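Long-range contacts in putative carboxylesterase (Lactobacillus plantarum WCFS1, PDB 3BJR), which probably hydrolyses carboxylic ester bonds, as a putative carboxylesterase of the alpha/beta-hydrolase fold: residues A[111-116]-A[157-162]; A[164-169]-A[207-212]; A[196-201]-A[224-229]. All blocks are in the same frame, centred on the assembly; numbering follows the deposited sequence.

Interaction 1 of 3, residues A[111-116]-A[157-162]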
loop_
_atom_site.group_PDB
_atom_site.type_symbol
_atom_site.label_atom_id
_atom_site.label_comp_id
_atom_site.label_asym_id
_atom_site.label_seq_id
_atom_site.Cartn_x
_atom_site.Cartn_y
_atom_site.Cartn_z
ATOM N N LEU A 111 -20.456 14.412 19.665
ATOM C CA LEU A 111 -20.154 15.628 20.416
ATOM C C LEU A 111 -19.506 16.622 19.497
ATOM O O LEU A 111 -19.817 17.791 19.556
ATOM C CB LEU A 111 -19.197 15.321 21.549
ATOM C CG LEU A 111 -18.851 16.423 22.563
ATOM C CD1 LEU A 111 -20.022 16.662 23.463
ATOM C CD2 LEU A 111 -17.636 16.021 23.363
ATOM N N LEU A 112 -18.562 16.185 18.662
ATOM C CA LEU A 112 -17.938 17.109 17.706
ATOM C C LEU A 112 -18.975 17.768 16.798
ATOM O O LEU A 112 -18.927 18.957 16.623
ATOM C CB LEU A 112 -16.817 16.461 16.884
ATOM C CG LEU A 112 -15.416 16.538 17.471
ATOM C CD1 LEU A 112 -15.226 15.788 18.824
ATOM C CD2 LEU A 112 -14.390 16.146 16.390
ATOM N N ARG A 113 -19.895 16.993 16.219
ATOM C CA ARG A 113 -20.956 17.562 15.361
ATOM C C ARG A 113 -21.932 18.486 16.025
ATOM O O ARG A 113 -22.439 19.429 15.394
ATOM C CB ARG A 113 -21.822 16.499 14.761
ATOM C CG ARG A 113 -21.215 15.935 13.663
ATOM C CD ARG A 113 -22.147 15.538 12.570
ATOM N NE ARG A 113 -21.221 15.196 11.470
ATOM C CZ ARG A 113 -20.556 14.051 11.335
ATOM N NH1 ARG A 113 -20.776 13.015 12.137
ATOM N NH2 ARG A 113 -19.725 13.922 10.329
ATOM N N GLN A 114 -22.267 18.139 17.261
ATOM C CA GLN A 114 -23.096 18.951 18.078
ATOM C C GLN A 114 -22.463 20.291 18.372
ATOM O O GLN A 114 -23.181 21.262 18.547
ATOM C CB GLN A 114 -23.336 18.258 19.436
ATOM C CG GLN A 114 -24.227 17.008 19.316
ATOM C CD GLN A 114 -24.591 16.413 20.651
ATOM O OE1 GLN A 114 -23.819 16.484 21.609
ATOM N NE2 GLN A 114 -25.794 15.833 20.724
ATOM N N HIS A 115 -21.138 20.333 18.514
ATOM C CA HIS A 115 -20.454 21.558 18.943
ATOM C C HIS A 115 -19.563 22.131 17.863
ATOM O O HIS A 115 -18.668 22.913 18.129
ATOM C CB HIS A 115 -19.667 21.257 20.221
ATOM C CG HIS A 115 -20.552 20.938 21.379
ATOM N ND1 HIS A 115 -21.251 21.913 22.057
ATOM C CD2 HIS A 115 -20.920 19.759 21.931
ATOM C CE1 HIS A 115 -21.991 21.348 22.995
ATOM N NE2 HIS A 115 -21.804 20.043 22.946
ATOM N N ALA A 116 -19.842 21.745 16.637
ATOM C CA ALA A 116 -19.033 22.139 15.519
ATOM C C ALA A 116 -18.915 23.640 15.391
ATOM O O ALA A 116 -17.819 24.161 15.174
ATOM C CB ALA A 116 -19.579 21.511 14.234
ATOM N N PRO A 157 -28.141 8.032 12.811
ATOM C CA PRO A 157 -26.926 7.685 12.103
ATOM C C PRO A 157 -26.095 8.845 11.530
ATOM O O PRO A 157 -24.878 8.790 11.556
ATOM C CB PRO A 157 -27.449 6.818 10.948
ATOM C CG PRO A 157 -28.632 6.192 11.453
ATOM C CD PRO A 157 -29.282 7.238 12.317
ATOM N N ALA A 158 -26.754 9.862 10.997
ATOM C CA ALA A 158 -26.095 10.996 10.359
ATOM C C ALA A 158 -25.132 11.702 11.305
ATOM O O ALA A 158 -24.076 12.186 10.890
ATOM C CB ALA A 158 -27.152 11.962 9.836
HETATM N N MSE A 159 -25.470 11.694 12.589
HETATM C CA MSE A 159 -24.668 12.371 13.601
HETATM C C MSE A 159 -23.384 11.624 13.935
HETATM O O MSE A 159 -22.432 12.219 14.422
HETATM C CB MSE A 159 -25.503 12.600 14.873
HETATM C CG MSE A 159 -26.627 13.723 14.714
HETATM SE SE MSE A 159 -25.846 15.455 14.447
HETATM C CE MSE A 159 -25.176 15.885 16.185
ATOM N N LEU A 160 -23.361 10.327 13.623
ATOM C CA LEU A 160 -22.235 9.442 13.900
ATOM C C LEU A 160 -21.348 9.191 12.674
ATOM O O LEU A 160 -20.320 8.488 12.752
ATOM C CB LEU A 160 -22.800 8.090 14.401
ATOM C CG LEU A 160 -23.584 8.156 15.707
ATOM C CD1 LEU A 160 -24.389 6.874 15.894
ATOM C CD2 LEU A 160 -22.709 8.478 16.923
ATOM N N LYS A 161 -21.691 9.788 11.551
ATOM C CA LYS A 161 -20.951 9.485 10.325
ATOM C C LYS A 161 -19.489 9.839 10.397
ATOM O O LYS A 161 -19.160 10.972 10.741
ATOM C CB LYS A 161 -21.599 10.157 9.111
ATOM C CG LYS A 161 -20.992 9.767 7.751
ATOM C CD LYS A 161 -21.831 10.327 6.634
ATOM C CE LYS A 161 -21.283 9.988 5.274
ATOM N NZ LYS A 161 -22.136 10.580 4.199
ATOM N N PRO A 162 -18.590 8.860 10.109
ATOM C CA PRO A 162 -17.192 9.247 9.953
ATOM C C PRO A 162 -17.018 9.677 8.511
ATOM O O PRO A 162 -17.262 8.917 7.601
ATOM C CB PRO A 162 -16.428 7.976 10.238
ATOM C CG PRO A 162 -17.386 6.822 9.821
ATOM C CD PRO A 162 -18.789 7.401 9.956
#
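R113 reaches from the last turn of helix 100-114 to the backbone of the short, weakly bonded helix 157-160 and the residue after it, its guanidinium edge meeting two carbonyl oxygens. R113 NH1 gives one N-H to M159 O at 2.9 Å, approaching from above the carbonyl plane. K161 O is gripped end-on by two nitrogens: NH1 of R113 lies 3.0 Å from it, in the carbonyl plane on a lone pair, while NH2 comes tilted from that plane. Both oxygens lie close to the guanidinium plane, and A158 O sits over one face. This grip on one carbonyl of helix 157-160 and one just after it joins two helical elements of the alpha/beta-hydrolase fold at the surface. NE of R113 bonds P123 O, so the group is held from a second side, which should limit its rotation. Selenomethionine M159 runs past R113 in the opposite direction, folded by bends at chi2 (-66°) and chi3 (-74°) that carry CE back over the arginine's aliphatic part, 3.7 Å from R113 CB. M159 CE also touches Q114 CG at 3.5 Å, the side chains crossing at about a right angle. M159 SE stays farther off, 4.1 Å from R113 CD.

Interaction 2 of 3, residues A[164-169]-A[207-212]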
loop_
_atom_site.group_PDB
_atom_site.type_symbol
_atom_site.label_atom_id
_atom_site.label_comp_id
_atom_site.label_asym_id
_atom_site.label_seq_id
_atom_site.Cartn_x
_atom_site.Cartn_y
_atom_site.Cartn_z
ATOM N N ASN A 164 -14.278 10.303 6.777
ATOM C CA ASN A 164 -13.306 9.340 6.248
ATOM C C ASN A 164 -12.816 8.620 7.490
ATOM O O ASN A 164 -13.143 9.045 8.589
ATOM C CB ASN A 164 -12.105 10.047 5.630
ATOM C CG ASN A 164 -12.471 10.952 4.497
ATOM O OD1 ASN A 164 -12.825 10.510 3.410
ATOM N ND2 ASN A 164 -12.355 12.241 4.738
ATOM N N VAL A 165 -12.104 7.500 7.329
ATOM C CA VAL A 165 -11.361 6.900 8.453
ATOM C C VAL A 165 -9.888 6.678 8.013
ATOM O O VAL A 165 -9.583 6.523 6.853
ATOM C CB VAL A 165 -11.991 5.615 9.061
ATOM C CG1 VAL A 165 -13.432 5.930 9.528
ATOM C CG2 VAL A 165 -11.941 4.454 8.110
ATOM N N VAL A 166 -8.989 6.755 8.981
ATOM C CA VAL A 166 -7.600 6.518 8.832
ATOM C C VAL A 166 -7.234 5.407 9.808
ATOM O O VAL A 166 -7.632 5.461 10.972
ATOM C CB VAL A 166 -6.824 7.771 9.173
ATOM C CG1 VAL A 166 -5.373 7.460 9.327
ATOM C CG2 VAL A 166 -7.099 8.907 8.114
ATOM N N LEU A 167 -6.475 4.408 9.329
ATOM C CA LEU A 167 -5.983 3.269 10.150
ATOM C C LEU A 167 -4.467 3.221 10.002
ATOM O O LEU A 167 -3.984 3.123 8.886
ATOM C CB LEU A 167 -6.584 1.934 9.663
ATOM C CG LEU A 167 -8.106 1.815 9.465
ATOM C CD1 LEU A 167 -8.427 0.403 8.912
ATOM C CD2 LEU A 167 -8.827 2.081 10.741
ATOM N N GLY A 168 -3.741 3.329 11.117
ATOM C CA GLY A 168 -2.259 3.272 11.183
ATOM C C GLY A 168 -1.812 2.137 12.083
ATOM O O GLY A 168 -2.151 2.084 13.269
ATOM N N TYR A 169 -1.056 1.210 11.509
ATOM C CA TYR A 169 -0.595 -0.001 12.184
ATOM C C TYR A 169 -1.701 -0.698 12.956
ATOM O O TYR A 169 -1.546 -0.986 14.127
ATOM C CB TYR A 169 0.606 0.302 13.090
ATOM C CG TYR A 169 1.652 1.101 12.365
ATOM C CD1 TYR A 169 2.408 0.527 11.380
ATOM C CD2 TYR A 169 1.842 2.452 12.624
ATOM C CE1 TYR A 169 3.332 1.273 10.666
ATOM C CE2 TYR A 169 2.787 3.206 11.931
ATOM C CZ TYR A 169 3.524 2.607 10.936
ATOM O OH TYR A 169 4.483 3.325 10.218
ATOM N N PRO A 207 -14.793 6.221 2.971
ATOM C CA PRO A 207 -13.421 6.162 2.463
ATOM C C PRO A 207 -12.392 5.921 3.554
ATOM O O PRO A 207 -12.451 6.557 4.621
ATOM C CB PRO A 207 -13.225 7.509 1.811
ATOM C CG PRO A 207 -14.620 7.858 1.305
ATOM C CD PRO A 207 -15.528 7.365 2.388
ATOM N N THR A 208 -11.433 5.036 3.249
ATOM C CA THR A 208 -10.480 4.560 4.229
ATOM C C THR A 208 -9.034 4.639 3.760
ATOM O O THR A 208 -8.683 4.117 2.709
ATOM C CB THR A 208 -10.833 3.097 4.592
ATOM O OG1 THR A 208 -12.206 3.039 5.020
ATOM C CG2 THR A 208 -9.902 2.510 5.716
ATOM N N PHE A 209 -8.191 5.248 4.586
ATOM C CA PHE A 209 -6.762 5.345 4.345
ATOM C C PHE A 209 -6.109 4.433 5.355
ATOM O O PHE A 209 -6.267 4.611 6.544
ATOM C CB PHE A 209 -6.241 6.761 4.550
ATOM C CG PHE A 209 -4.793 6.903 4.313
ATOM C CD1 PHE A 209 -3.889 6.702 5.302
ATOM C CD2 PHE A 209 -4.325 7.215 3.034
ATOM C CE1 PHE A 209 -2.513 6.847 5.066
ATOM C CE2 PHE A 209 -2.984 7.356 2.800
ATOM C CZ PHE A 209 -2.076 7.156 3.786
ATOM N N ILE A 210 -5.334 3.470 4.864
ATOM C CA ILE A 210 -4.658 2.520 5.721
ATOM C C ILE A 210 -3.171 2.479 5.435
ATOM O O ILE A 210 -2.753 2.495 4.282
ATOM C CB ILE A 210 -5.141 1.067 5.482
ATOM C CG1 ILE A 210 -6.644 0.969 5.372
ATOM C CG2 ILE A 210 -4.642 0.130 6.588
ATOM C CD1 ILE A 210 -7.114 -0.323 4.691
ATOM N N TRP A 211 -2.384 2.410 6.502
ATOM C CA TRP A 211 -0.973 2.089 6.397
ATOM C C TRP A 211 -0.575 1.188 7.549
ATOM O O TRP A 211 -1.134 1.261 8.656
ATOM C CB TRP A 211 -0.064 3.301 6.259
ATOM C CG TRP A 211 0.411 3.923 7.492
ATOM C CD1 TRP A 211 1.640 3.785 8.052
ATOM C CD2 TRP A 211 -0.297 4.862 8.298
ATOM N NE1 TRP A 211 1.724 4.546 9.191
ATOM C CE2 TRP A 211 0.556 5.239 9.347
ATOM C CE3 TRP A 211 -1.560 5.421 8.226
ATOM C CZ2 TRP A 211 0.169 6.128 10.341
ATOM C CZ3 TRP A 211 -1.941 6.318 9.193
ATOM C CH2 TRP A 211 -1.084 6.657 10.244
ATOM N N THR A 212 0.344 0.272 7.252
ATOM C CA THR A 212 0.869 -0.628 8.286
ATOM C C THR A 212 2.267 -1.088 7.876
ATOM O O THR A 212 2.857 -0.583 6.878
ATOM C CB THR A 212 -0.113 -1.805 8.618
ATOM O OG1 THR A 212 0.263 -2.431 9.860
ATOM C CG2 THR A 212 -0.138 -2.797 7.556
#
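W211 lays its indole across the neighbouring strand and makes contact along much of its length from CB outward. CG takes the position between backbone N and carbonyl carbon (chi1 88°), which turns the ring over the strand carrying G168. W211 CD1 leads to the face of Y169, 3.6 Å from Y169 CZ. W211 NE1 comes closer still, 3.2 Å from Y169 CZ. The two rings form an edge-to-face pair, planes at 72°, with the indole supplying the edge. Y169 OH is hydrogen-bonded to H245 ND1. In the six-membered ring, W211 CE3 passes 3.4 Å from L167 O. This ring also covers G168, whose CA lies 3.5 Å from the centroid of the W211 six-membered ring in a CH-pi contact. At the far edge V166 CG1 lies in the ring plane, 3.6 Å from W211 CZ3, and CH2 at the tip still lies over G168 CA.

Beneath this, strands 165-168 and 208-212 run parallel at 6°, neighbours in the central sheet of an alpha/beta-hydrolase. Five backbone bonds join them: V165 N to P207 O, F209 N to V165 O, L167 N to F209 O, W211 N to L167 O and Y169 N to W211 O. The face bearing W211 and F209 is packed by helix 270-281, where W271 meets the indole nearly parallel. L167 and I210 point the same way from the other face, L167 CD1 lying 4.0 Å from I210 CG1, and V165 CG2 comes 3.4 Å from T208 OG1, itself bonded to Q206 O. Helices 133-153 and 222-233 cover that side, and L167 also lies near the GxSxG sequence around S132, consistent with a nucleophile elbow.

Interaction 3 of 3, residues A[196-201]-A[224-229]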
loop_
_atom_site.group_PDB
_atom_site.type_symbol
_atom_site.label_atom_id
_atom_site.label_comp_id
_atom_site.label_asym_id
_atom_site.label_seq_id
_atom_site.Cartn_x
_atom_site.Cartn_y
_atom_site.Cartn_z
ATOM N N ALA A 196 -14.583 -9.495 13.067
ATOM C CA ALA A 196 -13.667 -9.423 11.940
ATOM C C ALA A 196 -14.221 -8.239 11.116
ATOM O O ALA A 196 -15.248 -8.382 10.435
ATOM C CB ALA A 196 -13.653 -10.727 11.137
ATOM N N ALA A 197 -13.575 -7.069 11.246
ATOM C CA ALA A 197 -13.973 -5.839 10.539
ATOM C C ALA A 197 -14.130 -6.069 9.003
ATOM O O ALA A 197 -14.989 -5.467 8.348
ATOM C CB ALA A 197 -12.977 -4.697 10.865
ATOM N N ASP A 198 -13.324 -6.986 8.458
ATOM C CA ASP A 198 -13.352 -7.340 7.032
ATOM C C ASP A 198 -14.570 -8.160 6.640
ATOM O O ASP A 198 -14.849 -8.274 5.457
ATOM C CB ASP A 198 -12.064 -8.081 6.593
ATOM C CG ASP A 198 -11.923 -9.456 7.215
ATOM O OD1 ASP A 198 -11.940 -9.566 8.464
ATOM O OD2 ASP A 198 -11.771 -10.427 6.448
ATOM N N GLN A 199 -15.274 -8.743 7.612
ATOM C CA GLN A 199 -16.488 -9.543 7.339
ATOM C C GLN A 199 -17.788 -8.705 7.338
ATOM O O GLN A 199 -18.833 -9.176 6.855
ATOM C CB GLN A 199 -16.612 -10.679 8.363
ATOM C CG GLN A 199 -15.474 -11.699 8.305
ATOM C CD GLN A 199 -15.560 -12.752 9.409
ATOM O OE1 GLN A 199 -16.399 -12.677 10.322
ATOM N NE2 GLN A 199 -14.668 -13.727 9.341
ATOM N N HIS A 200 -17.702 -7.476 7.863
ATOM C CA HIS A 200 -18.869 -6.584 8.029
ATOM C C HIS A 200 -18.742 -5.215 7.329
ATOM O O HIS A 200 -19.337 -4.200 7.772
ATOM C CB HIS A 200 -19.186 -6.441 9.528
ATOM C CG HIS A 200 -19.369 -7.762 10.214
ATOM N ND1 HIS A 200 -18.354 -8.383 10.918
ATOM C CD2 HIS A 200 -20.426 -8.609 10.248
ATOM C CE1 HIS A 200 -18.791 -9.542 11.379
ATOM N NE2 HIS A 200 -20.044 -9.703 10.988
ATOM N N VAL A 201 -17.955 -5.223 6.242
ATOM C CA VAL A 201 -17.821 -4.091 5.348
ATOM C C VAL A 201 -19.121 -4.056 4.541
ATOM O O VAL A 201 -19.517 -5.066 3.953
ATOM C CB VAL A 201 -16.598 -4.221 4.445
ATOM C CG1 VAL A 201 -16.669 -3.200 3.279
ATOM C CG2 VAL A 201 -15.350 -4.047 5.286
ATOM N N THR A 224 -4.832 -6.851 7.576
ATOM C CA THR A 224 -5.034 -5.551 6.945
ATOM C C THR A 224 -5.272 -5.700 5.425
ATOM O O THR A 224 -6.126 -5.018 4.851
ATOM C CB THR A 224 -3.837 -4.624 7.287
ATOM O OG1 THR A 224 -3.737 -4.514 8.710
ATOM C CG2 THR A 224 -3.993 -3.237 6.693
ATOM N N LEU A 225 -4.520 -6.593 4.794
ATOM C CA LEU A 225 -4.688 -6.880 3.391
ATOM C C LEU A 225 -6.089 -7.427 3.144
ATOM O O LEU A 225 -6.685 -7.138 2.125
ATOM C CB LEU A 225 -3.633 -7.867 2.888
ATOM C CG LEU A 225 -2.192 -7.355 2.734
ATOM C CD1 LEU A 225 -1.289 -8.488 2.416
ATOM C CD2 LEU A 225 -2.119 -6.332 1.650
ATOM N N ALA A 226 -6.620 -8.190 4.094
ATOM C CA ALA A 226 -7.947 -8.784 3.964
ATOM C C ALA A 226 -9.017 -7.731 4.069
ATOM O O ALA A 226 -10.005 -7.808 3.371
ATOM C CB ALA A 226 -8.151 -9.867 5.002
ATOM N N TYR A 227 -8.824 -6.756 4.942
ATOM C CA TYR A 227 -9.741 -5.675 5.089
ATOM C C TYR A 227 -9.755 -4.837 3.802
ATOM O O TYR A 227 -10.811 -4.436 3.348
ATOM C CB TYR A 227 -9.329 -4.799 6.295
ATOM C CG TYR A 227 -10.304 -3.729 6.685
ATOM C CD1 TYR A 227 -11.523 -4.047 7.215
ATOM C CD2 TYR A 227 -9.981 -2.379 6.595
ATOM C CE1 TYR A 227 -12.436 -3.046 7.583
ATOM C CE2 TYR A 227 -10.888 -1.385 6.959
ATOM C CZ TYR A 227 -12.112 -1.724 7.468
ATOM O OH TYR A 227 -13.040 -0.747 7.841
ATOM N N ALA A 228 -8.580 -4.555 3.236
ATOM C CA ALA A 228 -8.461 -3.757 2.007
ATOM C C ALA A 228 -9.182 -4.461 0.873
ATOM O O ALA A 228 -9.855 -3.836 0.082
ATOM C CB ALA A 228 -7.003 -3.538 1.672
ATOM N N THR A 229 -9.029 -5.773 0.805
ATOM C CA THR A 229 -9.714 -6.604 -0.175
ATOM C C THR A 229 -11.239 -6.508 -0.033
ATOM O O THR A 229 -11.952 -6.492 -1.036
ATOM C CB THR A 229 -9.247 -8.039 -0.052
ATOM O OG1 THR A 229 -7.825 -8.065 -0.126
ATOM C CG2 THR A 229 -9.774 -8.907 -1.188
#
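Y227 slides its ring edge against the backbone of A197 and D198, joining helix 222-233, a helix packed on the sheet of this alpha/beta-hydrolase fold, to the loop between strands 165-168 and 208-213. The ring is sent toward that loop by chi1 of -172°, which sets Y227 CG opposite the backbone N. On the tightly packed side, Y227 CE1 lies 3.6 Å from A197 O and also meets A197 CB. Y227 CD1 comes 3.7 Å from D198 N. These backbone atoms meet the ring near its plane, and V201 adds a methyl obliquely, its CG2 3.8 Å from Y227 CE1. Behind this, A197 also rests on A139 and V201 on D143, both of helix 133-153. No hydrogen bond crosses the contact, so van der Waals contact with side-chain carbons and backbone atoms carries it.

The looser side lies around D198 and A226, both partly exposed. D198 CB faces the helix backbone, 3.7 Å from Y227 CA, but its carboxylate makes just a slight touch, OD2 at A226 CB. Away from the helix the loop is braced internally: A196 O accepts from Q199 N and H200 ND1 on opposite faces of the carbonyl plane, H200 ND1 lying 3.1 Å from A196 O.

How the interactions relate
From the N terminus, interaction 1 comes first: it closes the excursion through strand 125-131 and helix 133-153 by tying the end of helix 100-114 to residues 157-162. Interaction 2 opens afterwards, its strand 165-168 following helix 157-160, and closes a loop without regular secondary structure on strand 208-213. Interaction 3 crosses it: 196-201 lies inside that loop, and the contact closes the run from 201 to 224, which carries strand 208-213, onto helix 222-233. The two contacts touch: L167 CD1 packs on Y227 CE2 and I210 CG2 on T224 CG2, linking sheet, helix and loop. Interaction 1 stands apart, its centre about 20 Å from that of interaction 2 and about 25 Å from that of interaction 3.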